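Long-range contacts in heroin esterase (Rhodococcus sp., PDB 1LZL), which probably hydrolyses acetyl esters such as heroin, as an esterase of the alpha/beta hydrolase fold: residues A[18-23]-A[203-208]; A[57-62]-A[133-138]; A[183-188]-A[251-256]. One frame throughout, in Å; residues are numbered along the deposited sequence.

Contact 1 of 3, residues A[18-23]-A[203-208]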
ATOM      1  N   LEU A  18      -7.673  19.633  -7.205  1.00 50.84           N
ATOM      2  CA  LEU A  18      -7.377  18.233  -7.504  1.00 48.25           C
ATOM      3  C   LEU A  18      -7.386  17.900  -8.992  1.00 46.32           C
ATOM      4  O   LEU A  18      -8.329  17.877  -9.772  1.00 40.75           O
ATOM      5  CB  LEU A  18      -8.355  17.332  -6.743  1.00 49.97           C
ATOM      6  CG  LEU A  18      -7.810  16.798  -5.419  1.00 50.71           C
ATOM      7  CD1 LEU A  18      -8.926  16.423  -4.454  1.00 58.39           C
ATOM      8  CD2 LEU A  18      -6.914  15.597  -5.683  1.00 55.65           C
ATOM      9  N   PRO A  19      -6.158  17.597  -9.391  1.00 40.15           N
ATOM     10  CA  PRO A  19      -5.797  17.198 -10.735  1.00 38.85           C
ATOM     11  C   PRO A  19      -6.506  15.932 -11.188  1.00 42.33           C
ATOM     12  O   PRO A  19      -6.811  15.104 -10.327  1.00 55.21           O
ATOM     13  CB  PRO A  19      -4.310  16.818 -10.561  1.00 46.57           C
ATOM     14  CG  PRO A  19      -4.211  16.471  -9.105  1.00 48.56           C
ATOM     15  CD  PRO A  19      -4.995  17.605  -8.469  1.00 49.04           C
ATOM     16  N   LYS A  20      -6.747  15.734 -12.475  1.00 33.32           N
ATOM     17  CA  LYS A  20      -7.293  14.436 -12.889  1.00 28.68           C
ATOM     18  C   LYS A  20      -6.129  13.461 -13.073  1.00 25.99           C
ATOM     19  O   LYS A  20      -5.165  13.746 -13.764  1.00 27.08           O
ATOM     20  CB  LYS A  20      -8.132  14.488 -14.169  1.00 40.16           C
ATOM     21  CG  LYS A  20      -9.530  15.082 -14.006  1.00 46.00           C
ATOM     22  CD  LYS A  20     -10.603  14.268 -14.715  1.00 49.16           C
ATOM     23  CE  LYS A  20     -11.728  13.895 -13.766  1.00 49.37           C
ATOM     24  NZ  LYS A  20     -13.046  14.466 -14.141  1.00 51.38           N
ATOM     25  N   VAL A  21      -6.203  12.304 -12.418  1.00 23.51           N
ATOM     26  CA  VAL A  21      -5.204  11.275 -12.742  1.00 23.36           C
ATOM     27  C   VAL A  21      -5.932  10.203 -13.537  1.00 21.48           C
ATOM     28  O   VAL A  21      -6.519   9.285 -13.005  1.00 25.90           O
ATOM     29  CB  VAL A  21      -4.589  10.709 -11.466  1.00 24.08           C
ATOM     30  CG1 VAL A  21      -3.585   9.621 -11.805  1.00 22.64           C
ATOM     31  CG2 VAL A  21      -3.950  11.851 -10.708  1.00 25.14           C
ATOM     32  N   ASP A  22      -5.915  10.417 -14.846  1.00 21.70           N
ATOM     33  CA  ASP A  22      -6.711   9.548 -15.698  1.00 21.52           C
ATOM     34  C   ASP A  22      -5.852   8.426 -16.283  1.00 21.85           C
ATOM     35  O   ASP A  22      -4.953   8.711 -17.089  1.00 21.75           O
ATOM     36  CB  ASP A  22      -7.364  10.424 -16.777  1.00 29.03           C
ATOM     37  CG  ASP A  22      -7.473   9.765 -18.140  1.00 42.58           C
ATOM     38  OD1 ASP A  22      -7.835   8.566 -18.231  1.00 62.74           O
ATOM     39  OD2 ASP A  22      -7.194  10.481 -19.142  1.00 48.51           O
ATOM     40  N   PHE A  23      -6.176   7.179 -15.906  1.00 19.19           N
ATOM     41  CA  PHE A  23      -5.430   6.031 -16.362  1.00 15.77           C
ATOM     42  C   PHE A  23      -5.506   5.811 -17.841  1.00 18.01           C
ATOM     43  O   PHE A  23      -4.752   5.044 -18.416  1.00 22.82           O
ATOM     44  CB  PHE A  23      -5.952   4.740 -15.621  1.00 17.56           C
ATOM     45  CG  PHE A  23      -5.027   4.528 -14.433  1.00 15.99           C
ATOM     46  CD1 PHE A  23      -4.579   5.624 -13.709  1.00 16.97           C
ATOM     47  CD2 PHE A  23      -4.581   3.260 -14.044  1.00 15.87           C
ATOM     48  CE1 PHE A  23      -3.721   5.492 -12.647  1.00 19.67           C
ATOM     49  CE2 PHE A  23      -3.697   3.129 -12.980  1.00 12.95           C
ATOM     50  CZ  PHE A  23      -3.260   4.228 -12.298  1.00 16.12           C
ATOM     51  N   PHE A 203     -19.460   4.327  -7.436  1.00 11.11           N
ATOM     52  CA  PHE A 203     -18.523   5.437  -7.420  1.00 11.74           C
ATOM     53  C   PHE A 203     -17.819   5.533  -8.776  1.00 11.53           C
ATOM     54  O   PHE A 203     -16.713   5.007  -8.958  1.00 13.19           O
ATOM     55  CB  PHE A 203     -17.521   5.283  -6.258  1.00 10.84           C
ATOM     56  CG  PHE A 203     -18.162   5.523  -4.888  1.00 11.92           C
ATOM     57  CD1 PHE A 203     -19.372   6.179  -4.703  1.00 14.20           C
ATOM     58  CD2 PHE A 203     -17.498   5.084  -3.746  1.00 11.94           C
ATOM     59  CE1 PHE A 203     -19.912   6.398  -3.436  1.00 14.13           C
ATOM     60  CE2 PHE A 203     -18.020   5.309  -2.474  1.00 11.51           C
ATOM     61  CZ  PHE A 203     -19.225   5.968  -2.302  1.00 12.15           C
ATOM     62  N   VAL A 204     -18.481   6.167  -9.741  1.00 13.19           N
ATOM     63  CA  VAL A 204     -18.069   6.276 -11.135  1.00 12.63           C
ATOM     64  C   VAL A 204     -17.300   7.554 -11.415  1.00 11.29           C
ATOM     65  O   VAL A 204     -16.533   7.573 -12.436  1.00 12.91           O
ATOM     66  CB  VAL A 204     -19.300   6.191 -12.055  1.00 13.24           C
ATOM     67  CG1 VAL A 204     -20.039   4.866 -11.905  1.00 15.71           C
ATOM     68  CG2 VAL A 204     -20.266   7.364 -11.797  1.00 16.62           C
ATOM     69  N   ASP A 205     -17.362   8.587 -10.579  1.00 12.54           N
ATOM     70  CA  ASP A 205     -16.576   9.807 -10.767  1.00 13.40           C
ATOM     71  C   ASP A 205     -16.230  10.494  -9.471  1.00 13.30           C
ATOM     72  O   ASP A 205     -16.196  11.712  -9.383  1.00 15.53           O
ATOM     73  CB  ASP A 205     -17.296  10.758 -11.735  1.00 14.50           C
ATOM     74  CG  ASP A 205     -16.386  11.847 -12.284  1.00 19.92           C
ATOM     75  OD1 ASP A 205     -15.170  11.589 -12.556  1.00 18.02           O
ATOM     76  OD2 ASP A 205     -16.899  12.998 -12.433  1.00 21.92           O
ATOM     77  N   THR A 206     -15.931   9.676  -8.449  1.00 12.05           N
ATOM     78  CA  THR A 206     -15.437  10.173  -7.165  1.00 12.26           C
ATOM     79  C   THR A 206     -14.033  10.702  -7.263  1.00 10.09           C
ATOM     80  O   THR A 206     -13.322  10.483  -8.282  1.00 13.65           O
ATOM     81  CB  THR A 206     -15.499   9.004  -6.152  1.00 11.15           C
ATOM     82  OG1 THR A 206     -15.170   7.750  -6.810  1.00 12.74           O
ATOM     83  CG2 THR A 206     -16.905   8.901  -5.592  1.00 13.43           C
ATOM     84  N   PRO A 207     -13.522  11.480  -6.334  1.00 13.19           N
ATOM     85  CA  PRO A 207     -12.191  12.071  -6.396  1.00 12.74           C
ATOM     86  C   PRO A 207     -11.077  11.005  -6.470  1.00 13.41           C
ATOM     87  O   PRO A 207     -11.125  10.024  -5.730  1.00 13.24           O
ATOM     88  CB  PRO A 207     -12.128  12.846  -5.086  1.00 13.45           C
ATOM     89  CG  PRO A 207     -13.554  13.204  -4.771  1.00 13.86           C
ATOM     90  CD  PRO A 207     -14.292  11.930  -5.131  1.00 12.10           C
ATOM     91  N   LEU A 208     -10.138  11.252  -7.386  1.00 14.22           N
ATOM     92  CA  LEU A 208      -8.907  10.539  -7.626  1.00 14.46           C
ATOM     93  C   LEU A 208      -9.109   9.123  -8.109  1.00 14.23           C
ATOM     94  O   LEU A 208      -8.501   8.695  -9.126  1.00 16.82           O
ATOM     95  CB  LEU A 208      -8.044  10.587  -6.356  1.00 15.56           C
ATOM     96  CG  LEU A 208      -7.587  12.009  -5.986  1.00 18.16           C
ATOM     97  CD1 LEU A 208      -6.590  11.903  -4.848  1.00 19.84           C
ATOM     98  CD2 LEU A 208      -7.048  12.689  -7.234  1.00 26.95           C
TER
HETATM   99  O   HOH W   1     -15.264  14.954 -13.110  1.00 35.77           O
HETATM  100  O   HOH W   2      -8.542  11.097 -11.201  1.00 24.94           O
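Two irregular backbone runs, 18-23 and 203-208, pass nearly at right angles, the end-to-end directions of 18-21 and 205-208 being 94° apart, and come nearest where the CA atoms of V21 and L208 stand 6.4 Å from each other. L208 carries most of the apolar contact. Its CG is anti to the carbonyl carbon (chi1 -65°), and the branch turns its methyls to L18, whose side chain it crosses at about a right angle. The meeting is tip to tip and tight: L18 CD2 lies 3.3 Å from L208 CD2, shorter than usual van der Waals contact, and also touches L208 CG and CD1. L208 CD2 reaches on to the carbonyl oxygen of P19, 3.9 Å away. An alanine in place of L208 would probably loosen this crossing, since every methyl that meets L18 and P19 would be gone. On the solvent side K20, bent at each torsion beyond CG, brings NZ to 3.9 Å from D205 OD1, a long salt bridge. A water bridges the pair, accepting from K20 NZ at 2.5 Å and donating to D205 OD2 at 2.6 Å, so the short bonds run through solvent and the direct ion pair is probably weak. A second water accepts a hydrogen bond from V21 N at 2.9 Å and donates one to L208 O at 3.2 Å, joining the two backbones. N213 ties the same spot from the following helix, its ND2 bonded to V21 O and weakly to L208 O. P19 and V21 pack on helix 26-41, while L18 and P207 rest on F289. This is a loop-to-loop surface contact between the N-terminal region and the connection leading into helix 211-222, with L208 near the probable Ser-His-Asp triad of the alpha/beta hydrolase fold.

Contact 2 of 3, residues A[57-62]-A[133-138]; sequences PGLDGD and CYAALL
The ring of Y134 has CG of L138, one turn on in the same helix, over one face, 3.9 Å above the plane and offset toward the rim; at the edge, near the ring plane, stands L59 CD1, 4.2 Å from Y134 CD2. The motif is a beta hairpin connection, the loop between antiparallel strands 49-56 and 65-72, packed against helix 128-142 of the alpha/beta hydrolase fold. L59 spans the gap with CG anti to its carbonyl carbon (chi1 -58°), CD1 going to the tyrosine edge and CD2 to A135 and L138. L59 CD2 sits 3.8 Å from A135 CB and 4.0 Å from L138 CD1, so its branch lies across the side chains of one helical turn. A type II' turn from L59 to D62, closed by D62 N to L59 O at 2.8 Å, folds the chain back just beyond this leucine. D62 also forms a salt bridge with R119. The small side chain of A135 permits close approach: its CB is 4.1 Å from G58 CA and 3.4 Å from P57 O. That same P57 O accepts a hydrogen bond from a water at 2.7 Å, and the same water donates to A135 O.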
ATOM      1  N   PRO A  57      18.017  -9.268  -4.624  1.00 13.70           N
ATOM      2  CA  PRO A  57      17.916 -10.080  -5.845  1.00 15.06           C
ATOM      3  C   PRO A  57      16.457 -10.369  -6.204  1.00 13.04           C
ATOM      4  O   PRO A  57      15.631 -10.701  -5.344  1.00 14.63           O
ATOM      5  CB  PRO A  57      18.683 -11.349  -5.444  1.00 17.95           C
ATOM      6  CG  PRO A  57      19.620 -10.913  -4.348  1.00 17.81           C
ATOM      7  CD  PRO A  57      18.868  -9.872  -3.569  1.00 14.66           C
ATOM      8  N   GLY A  58      16.078 -10.195  -7.485  1.00 13.57           N
ATOM      9  CA  GLY A  58      14.718 -10.517  -7.902  1.00 15.80           C
ATOM     10  C   GLY A  58      14.463 -12.033  -7.912  1.00 16.53           C
ATOM     11  O   GLY A  58      15.422 -12.817  -7.841  1.00 16.76           O
ATOM     12  N   LEU A  59      13.181 -12.397  -7.990  1.00 12.48           N
ATOM     13  CA  LEU A  59      12.828 -13.818  -8.173  1.00 12.62           C
ATOM     14  C   LEU A  59      13.124 -14.296  -9.589  1.00 12.49           C
ATOM     15  O   LEU A  59      13.171 -13.485 -10.518  1.00 15.71           O
ATOM     16  CB  LEU A  59      11.342 -14.115  -7.940  1.00 12.07           C
ATOM     17  CG  LEU A  59      10.805 -13.734  -6.578  1.00 13.18           C
ATOM     18  CD1 LEU A  59       9.399 -14.356  -6.366  1.00 13.68           C
ATOM     19  CD2 LEU A  59      11.686 -14.073  -5.386  1.00 14.71           C
ATOM     20  N   ASP A  60      13.314 -15.627  -9.780  1.00 12.67           N
ATOM     21  CA  ASP A  60      13.569 -16.158 -11.138  1.00 16.43           C
ATOM     22  C   ASP A  60      14.731 -15.436 -11.788  1.00 15.93           C
ATOM     23  O   ASP A  60      15.760 -15.158 -11.128  1.00 18.81           O
ATOM     24  CB  ASP A  60      12.292 -16.072 -12.000  1.00 18.65           C
ATOM     25  CG  ASP A  60      11.238 -17.091 -11.586  1.00 19.30           C
ATOM     26  OD1 ASP A  60      11.579 -17.993 -10.788  1.00 17.32           O
ATOM     27  OD2 ASP A  60      10.066 -16.977 -12.028  1.00 28.33           O
ATOM     28  N   GLY A  61      14.668 -15.046 -13.055  1.00 19.01           N
ATOM     29  CA  GLY A  61      15.843 -14.273 -13.537  1.00 19.63           C
ATOM     30  C   GLY A  61      15.612 -12.770 -13.494  1.00 20.99           C
ATOM     31  O   GLY A  61      16.227 -12.046 -14.327  1.00 19.69           O
ATOM     32  N   ASP A  62      14.700 -12.337 -12.606  1.00 15.35           N
ATOM     33  CA  ASP A  62      14.295 -10.944 -12.637  1.00 13.98           C
ATOM     34  C   ASP A  62      15.407 -10.030 -12.173  1.00 12.10           C
ATOM     35  O   ASP A  62      16.269 -10.428 -11.407  1.00 12.75           O
ATOM     36  CB  ASP A  62      13.053 -10.760 -11.735  1.00 12.26           C
ATOM     37  CG  ASP A  62      11.802 -11.405 -12.276  1.00 14.30           C
ATOM     38  OD1 ASP A  62      11.805 -11.890 -13.430  1.00 15.62           O
ATOM     39  OD2 ASP A  62      10.797 -11.378 -11.530  1.00 13.73           O
ATOM     40  N   CYS A 133       8.065  -7.530  -4.581  1.00  9.27           N
ATOM     41  CA  CYS A 133       7.833  -7.225  -3.152  1.00  8.64           C
ATOM     42  C   CYS A 133       8.242  -8.432  -2.292  1.00  8.31           C
ATOM     43  O   CYS A 133       8.819  -8.261  -1.211  1.00  9.06           O
ATOM     44  CB  CYS A 133       6.351  -6.882  -2.964  1.00  9.68           C
ATOM     45  SG  CYS A 133       5.892  -5.296  -3.764  1.00  9.85           S
ATOM     46  N   TYR A 134       7.919  -9.625  -2.807  1.00  9.17           N
ATOM     47  CA  TYR A 134       8.293 -10.820  -2.003  1.00  9.15           C
ATOM     48  C   TYR A 134       9.810 -11.001  -2.017  1.00  8.71           C
ATOM     49  O   TYR A 134      10.380 -11.383  -0.994  1.00  9.68           O
ATOM     50  CB  TYR A 134       7.522 -12.040  -2.497  1.00  9.38           C
ATOM     51  CG  TYR A 134       7.765 -13.300  -1.708  1.00  9.39           C
ATOM     52  CD1 TYR A 134       7.399 -13.333  -0.371  1.00 10.34           C
ATOM     53  CD2 TYR A 134       8.341 -14.407  -2.291  1.00 11.83           C
ATOM     54  CE1 TYR A 134       7.609 -14.462   0.382  1.00 10.18           C
ATOM     55  CE2 TYR A 134       8.549 -15.566  -1.522  1.00 11.35           C
ATOM     56  CZ  TYR A 134       8.171 -15.565  -0.208  1.00 12.65           C
ATOM     57  OH  TYR A 134       8.374 -16.683   0.609  1.00 13.98           O
ATOM     58  N   ALA A 135      10.420 -10.675  -3.154  1.00  8.70           N
ATOM     59  CA  ALA A 135      11.883 -10.754  -3.202  1.00  9.07           C
ATOM     60  C   ALA A 135      12.513  -9.824  -2.189  1.00  8.65           C
ATOM     61  O   ALA A 135      13.508 -10.186  -1.539  1.00 10.95           O
ATOM     62  CB  ALA A 135      12.346 -10.433  -4.613  1.00 10.75           C
ATOM     63  N   ALA A 136      11.957  -8.622  -2.032  1.00  8.63           N
ATOM     64  CA  ALA A 136      12.476  -7.657  -1.061  1.00  9.53           C
ATOM     65  C   ALA A 136      12.262  -8.202   0.336  1.00  9.66           C
ATOM     66  O   ALA A 136      13.102  -8.096   1.226  1.00 10.42           O
ATOM     67  CB  ALA A 136      11.747  -6.303  -1.243  1.00 11.75           C
ATOM     68  N   LEU A 137      11.117  -8.837   0.626  1.00 10.07           N
ATOM     69  CA  LEU A 137      10.843  -9.433   1.936  1.00  9.92           C
ATOM     70  C   LEU A 137      11.829 -10.551   2.243  1.00  9.46           C
ATOM     71  O   LEU A 137      12.382 -10.585   3.353  1.00 11.57           O
ATOM     72  CB  LEU A 137       9.385  -9.935   1.958  1.00 10.13           C
ATOM     73  CG  LEU A 137       8.976 -10.604   3.284  1.00  9.94           C
ATOM     74  CD1 LEU A 137       9.028  -9.608   4.450  1.00 10.33           C
ATOM     75  CD2 LEU A 137       7.589 -11.253   3.221  1.00 12.16           C
ATOM     76  N   LEU A 138      12.034 -11.438   1.279  1.00  9.66           N
ATOM     77  CA  LEU A 138      13.032 -12.526   1.449  1.00 10.35           C
ATOM     78  C   LEU A 138      14.401 -11.962   1.785  1.00 12.17           C
ATOM     79  O   LEU A 138      15.109 -12.494   2.644  1.00 13.41           O
ATOM     80  CB  LEU A 138      13.093 -13.335   0.151  1.00 10.94           C
ATOM     81  CG  LEU A 138      11.936 -14.317  -0.094  1.00 11.20           C
ATOM     82  CD1 LEU A 138      12.010 -14.914  -1.491  1.00 15.43           C
ATOM     83  CD2 LEU A 138      12.010 -15.463   0.925  1.00 13.19           C
TER
HETATM   84  O   HOH W   3      15.742 -11.335  -2.710  1.00 16.64           O

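Contact 3 of 3, residues A[183-188]-A[251-256]; sequences FQFLEI and PTYLST
Strands 183-187 and 252-256 run parallel, their axes 3° apart, and pair in direct register from Q184 with T252 to E187 with S255. Five backbone hydrogen bonds stitch them. Four lie nearly along the C=O axis, and of these L186 N to Y253 O (2.8 Å) is the straightest, with an N-H...O angle of 167°; the last, I188 N to S255 O, has its donor above the carbonyl plane, where the chain leaves the strand. On the face of F185 and Y253 both side chains have CG anti to the backbone N and point the same way. Their rings are almost parallel, at 7°, but slid apart, with F185 CE2 3.3 Å from Y253 CD1 and little overlap. F183 CZ adds a contact to Y253 CB at 3.8 Å. On the other face the extended Q184 directs NE2 to T252 OG1, 2.8 Å away and close to the amide plane, an oxygen also hydrogen-bonded to P250 O. Beside it L186 CB meets L254 CG at 4.0 Å, the two leucines crossing obliquely. Near the C-terminal ends a water joins S255 OG to E187 OE2, donating to the latter at 3.2 Å. Helix 299-315 covers F185 and Y253, E307 holding the tyrosine hydroxyl, while helix 161-176 covers Q184 and L186. I188, just past its strand, touches D260 and H290 of the probable catalytic triad. Parallel strands lie between helices, with the likely catalytic residues beyond their C-terminal ends, as is typical of the alpha/beta hydrolase fold.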
ATOM      1  N   PHE A 183       3.098  -8.321  11.376  1.00  9.51           N
ATOM      2  CA  PHE A 183       2.027  -7.311  11.286  1.00  9.23           C
ATOM      3  C   PHE A 183       1.785  -6.939   9.831  1.00  9.27           C
ATOM      4  O   PHE A 183       2.752  -6.901   9.048  1.00  9.49           O
ATOM      5  CB  PHE A 183       2.385  -6.078  12.096  1.00  9.40           C
ATOM      6  CG  PHE A 183       1.231  -5.087  12.287  1.00  9.71           C
ATOM      7  CD1 PHE A 183       0.123  -5.426  13.050  1.00 11.41           C
ATOM      8  CD2 PHE A 183       1.291  -3.837  11.693  1.00 11.52           C
ATOM      9  CE1 PHE A 183      -0.926  -4.537  13.274  1.00 12.40           C
ATOM     10  CE2 PHE A 183       0.261  -2.931  11.913  1.00 13.83           C
ATOM     11  CZ  PHE A 183      -0.845  -3.278  12.676  1.00 13.53           C
ATOM     12  N   GLN A 184       0.510  -6.697   9.505  1.00  9.48           N
ATOM     13  CA  GLN A 184       0.086  -6.324   8.155  1.00  9.58           C
ATOM     14  C   GLN A 184      -0.638  -5.000   8.171  1.00  7.75           C
ATOM     15  O   GLN A 184      -1.613  -4.880   8.910  1.00  9.04           O
ATOM     16  CB  GLN A 184      -0.797  -7.464   7.621  1.00  9.40           C
ATOM     17  CG  GLN A 184      -1.391  -7.129   6.261  1.00 10.01           C
ATOM     18  CD  GLN A 184      -2.157  -8.277   5.632  1.00  9.17           C
ATOM     19  OE1 GLN A 184      -1.992  -8.520   4.446  1.00 10.70           O
ATOM     20  NE2 GLN A 184      -3.004  -8.936   6.433  1.00 11.04           N
ATOM     21  N   PHE A 185      -0.225  -4.020   7.358  1.00  7.72           N
ATOM     22  CA  PHE A 185      -0.811  -2.681   7.407  1.00  7.76           C
ATOM     23  C   PHE A 185      -1.343  -2.330   6.014  1.00  8.77           C
ATOM     24  O   PHE A 185      -0.506  -2.138   5.091  1.00  9.44           O
ATOM     25  CB  PHE A 185       0.251  -1.685   7.897  1.00  9.06           C
ATOM     26  CG  PHE A 185      -0.282  -0.272   7.998  1.00  9.49           C
ATOM     27  CD1 PHE A 185      -0.310   0.617   6.922  1.00 14.79           C
ATOM     28  CD2 PHE A 185      -0.792   0.161   9.210  1.00 10.27           C
ATOM     29  CE1 PHE A 185      -0.848   1.876   7.062  1.00 17.56           C
ATOM     30  CE2 PHE A 185      -1.308   1.440   9.348  1.00 14.25           C
ATOM     31  CZ  PHE A 185      -1.357   2.301   8.282  1.00 16.93           C
ATOM     32  N   LEU A 186      -2.648  -2.231   5.896  1.00  7.94           N
ATOM     33  CA  LEU A 186      -3.286  -2.053   4.604  1.00  8.61           C
ATOM     34  C   LEU A 186      -4.041  -0.742   4.549  1.00  8.16           C
ATOM     35  O   LEU A 186      -5.112  -0.632   5.205  1.00 10.02           O
ATOM     36  CB  LEU A 186      -4.227  -3.257   4.326  1.00  8.57           C
ATOM     37  CG  LEU A 186      -3.550  -4.636   4.415  1.00  7.94           C
ATOM     38  CD1 LEU A 186      -4.561  -5.729   4.093  1.00 11.23           C
ATOM     39  CD2 LEU A 186      -2.332  -4.750   3.484  1.00 10.93           C
ATOM     40  N   GLU A 187      -3.550   0.237   3.815  1.00  8.61           N
ATOM     41  CA  GLU A 187      -4.252   1.521   3.772  1.00  7.57           C
ATOM     42  C   GLU A 187      -4.986   1.654   2.455  1.00  8.20           C
ATOM     43  O   GLU A 187      -4.318   1.549   1.406  1.00  8.38           O
ATOM     44  CB  GLU A 187      -3.189   2.621   3.962  1.00 10.93           C
ATOM     45  CG  GLU A 187      -3.643   4.047   3.946  1.00 18.38           C
ATOM     46  CD  GLU A 187      -2.545   5.025   4.399  1.00 30.62           C
ATOM     47  OE1 GLU A 187      -1.340   4.710   4.308  1.00 29.63           O
ATOM     48  OE2 GLU A 187      -2.973   6.133   4.849  1.00 44.01           O
ATOM     49  N   ILE A 188      -6.282   1.911   2.508  1.00  7.91           N
ATOM     50  CA  ILE A 188      -7.142   2.025   1.313  1.00  7.60           C
ATOM     51  C   ILE A 188      -6.751   0.984   0.251  1.00  8.29           C
ATOM     52  O   ILE A 188      -6.516   1.271  -0.905  1.00  8.70           O
ATOM     53  CB  ILE A 188      -7.192   3.455   0.776  1.00  8.16           C
ATOM     54  CG1 ILE A 188      -5.848   4.091   0.333  1.00  9.63           C
ATOM     55  CG2 ILE A 188      -7.876   4.340   1.801  1.00 10.83           C
ATOM     56  CD1 ILE A 188      -5.933   5.520  -0.209  1.00 12.85           C
ATOM     57  N   PRO A 251      -1.691 -10.208  12.504  1.00 11.33           N
ATOM     58  CA  PRO A 251      -2.555  -9.098  13.001  1.00 10.31           C
ATOM     59  C   PRO A 251      -2.478  -7.975  11.971  1.00 10.07           C
ATOM     60  O   PRO A 251      -1.414  -7.702  11.382  1.00 10.19           O
ATOM     61  CB  PRO A 251      -1.941  -8.684  14.339  1.00 11.61           C
ATOM     62  CG  PRO A 251      -1.139  -9.883  14.787  1.00 12.83           C
ATOM     63  CD  PRO A 251      -0.727 -10.611  13.532  1.00 12.64           C
ATOM     64  N   THR A 252      -3.626  -7.364  11.697  1.00  9.43           N
ATOM     65  CA  THR A 252      -3.741  -6.454  10.562  1.00  9.32           C
ATOM     66  C   THR A 252      -4.424  -5.156  10.938  1.00  7.53           C
ATOM     67  O   THR A 252      -5.344  -5.170  11.754  1.00  9.81           O
ATOM     68  CB  THR A 252      -4.598  -7.168   9.501  1.00 10.22           C
ATOM     69  OG1 THR A 252      -3.862  -8.324   9.057  1.00 10.08           O
ATOM     70  CG2 THR A 252      -4.900  -6.309   8.255  1.00  9.44           C
ATOM     71  N   TYR A 253      -4.017  -4.064  10.322  1.00  7.68           N
ATOM     72  CA  TYR A 253      -4.694  -2.788  10.382  1.00  8.25           C
ATOM     73  C   TYR A 253      -5.217  -2.555   8.961  1.00  7.75           C
ATOM     74  O   TYR A 253      -4.412  -2.699   8.016  1.00  9.02           O
ATOM     75  CB  TYR A 253      -3.758  -1.649  10.797  1.00  9.83           C
ATOM     76  CG  TYR A 253      -4.441  -0.285  10.765  1.00  9.42           C
ATOM     77  CD1 TYR A 253      -4.451   0.515   9.626  1.00  9.88           C
ATOM     78  CD2 TYR A 253      -5.117   0.178  11.897  1.00 10.06           C
ATOM     79  CE1 TYR A 253      -5.085   1.737   9.597  1.00 10.02           C
ATOM     80  CE2 TYR A 253      -5.761   1.430  11.918  1.00 10.32           C
ATOM     81  CZ  TYR A 253      -5.730   2.181  10.750  1.00 10.51           C
ATOM     82  OH  TYR A 253      -6.336   3.419  10.669  1.00 10.78           O
ATOM     83  N   LEU A 254      -6.470  -2.167   8.784  1.00  7.11           N
ATOM     84  CA  LEU A 254      -6.994  -1.866   7.432  1.00  7.64           C
ATOM     85  C   LEU A 254      -7.839  -0.613   7.511  1.00  8.07           C
ATOM     86  O   LEU A 254      -8.777  -0.562   8.336  1.00  8.14           O
ATOM     87  CB  LEU A 254      -7.811  -3.055   6.904  1.00  9.08           C
ATOM     88  CG  LEU A 254      -8.059  -3.067   5.396  1.00  7.70           C
ATOM     89  CD1 LEU A 254      -8.301  -4.467   4.881  1.00 10.78           C
ATOM     90  CD2 LEU A 254      -9.261  -2.182   5.016  1.00  9.12           C
ATOM     91  N   SER A 255      -7.537   0.414   6.737  1.00  7.89           N
ATOM     92  CA  SER A 255      -8.354   1.619   6.688  1.00  7.51           C
ATOM     93  C   SER A 255      -8.997   1.771   5.319  1.00  7.72           C
ATOM     94  O   SER A 255      -8.456   1.410   4.266  1.00  8.24           O
ATOM     95  CB  SER A 255      -7.531   2.876   7.031  1.00 10.00           C
ATOM     96  OG  SER A 255      -6.465   2.997   6.065  1.00 10.86           O
ATOM     97  N   THR A 256     -10.208   2.337   5.311  1.00  8.01           N
ATOM     98  CA  THR A 256     -10.949   2.672   4.095  1.00  7.05           C
ATOM     99  C   THR A 256     -11.496   4.085   4.241  1.00  7.37           C
ATOM    100  O   THR A 256     -11.575   4.703   5.319  1.00  8.89           O
ATOM    101  CB  THR A 256     -12.099   1.663   3.862  1.00  8.27           C
ATOM    102  OG1 THR A 256     -12.983   1.691   5.000  1.00  8.95           O
ATOM    103  CG2 THR A 256     -11.575   0.240   3.695  1.00  7.21           C
TER
HETATM  104  O   HOH W   4      -5.550   5.605   6.652  1.00 26.79           O

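How the contacts relate
Contact 3 lies in the sheet, its centre about 9 Å from that of the chain; contacts 1 and 2 lie on opposite sides of the chain's centre, their own centres about 33 Å apart. Each is about 23 Å from contact 3, centre to centre, and none touches another. Along the chain contact 2 is nested inside the loop closed by contact 1, contacts 2 and 3 follow in series, and contacts 1 and 3 cross. Helix 161-176 links two of them, meeting Y134 of contact 2 and Q184 of contact 3. H290 of the probable triad touches contact 3, and L208 of contact 1 lies near that triad, so contact 3 touches the likely active site and contact 1 lies near it.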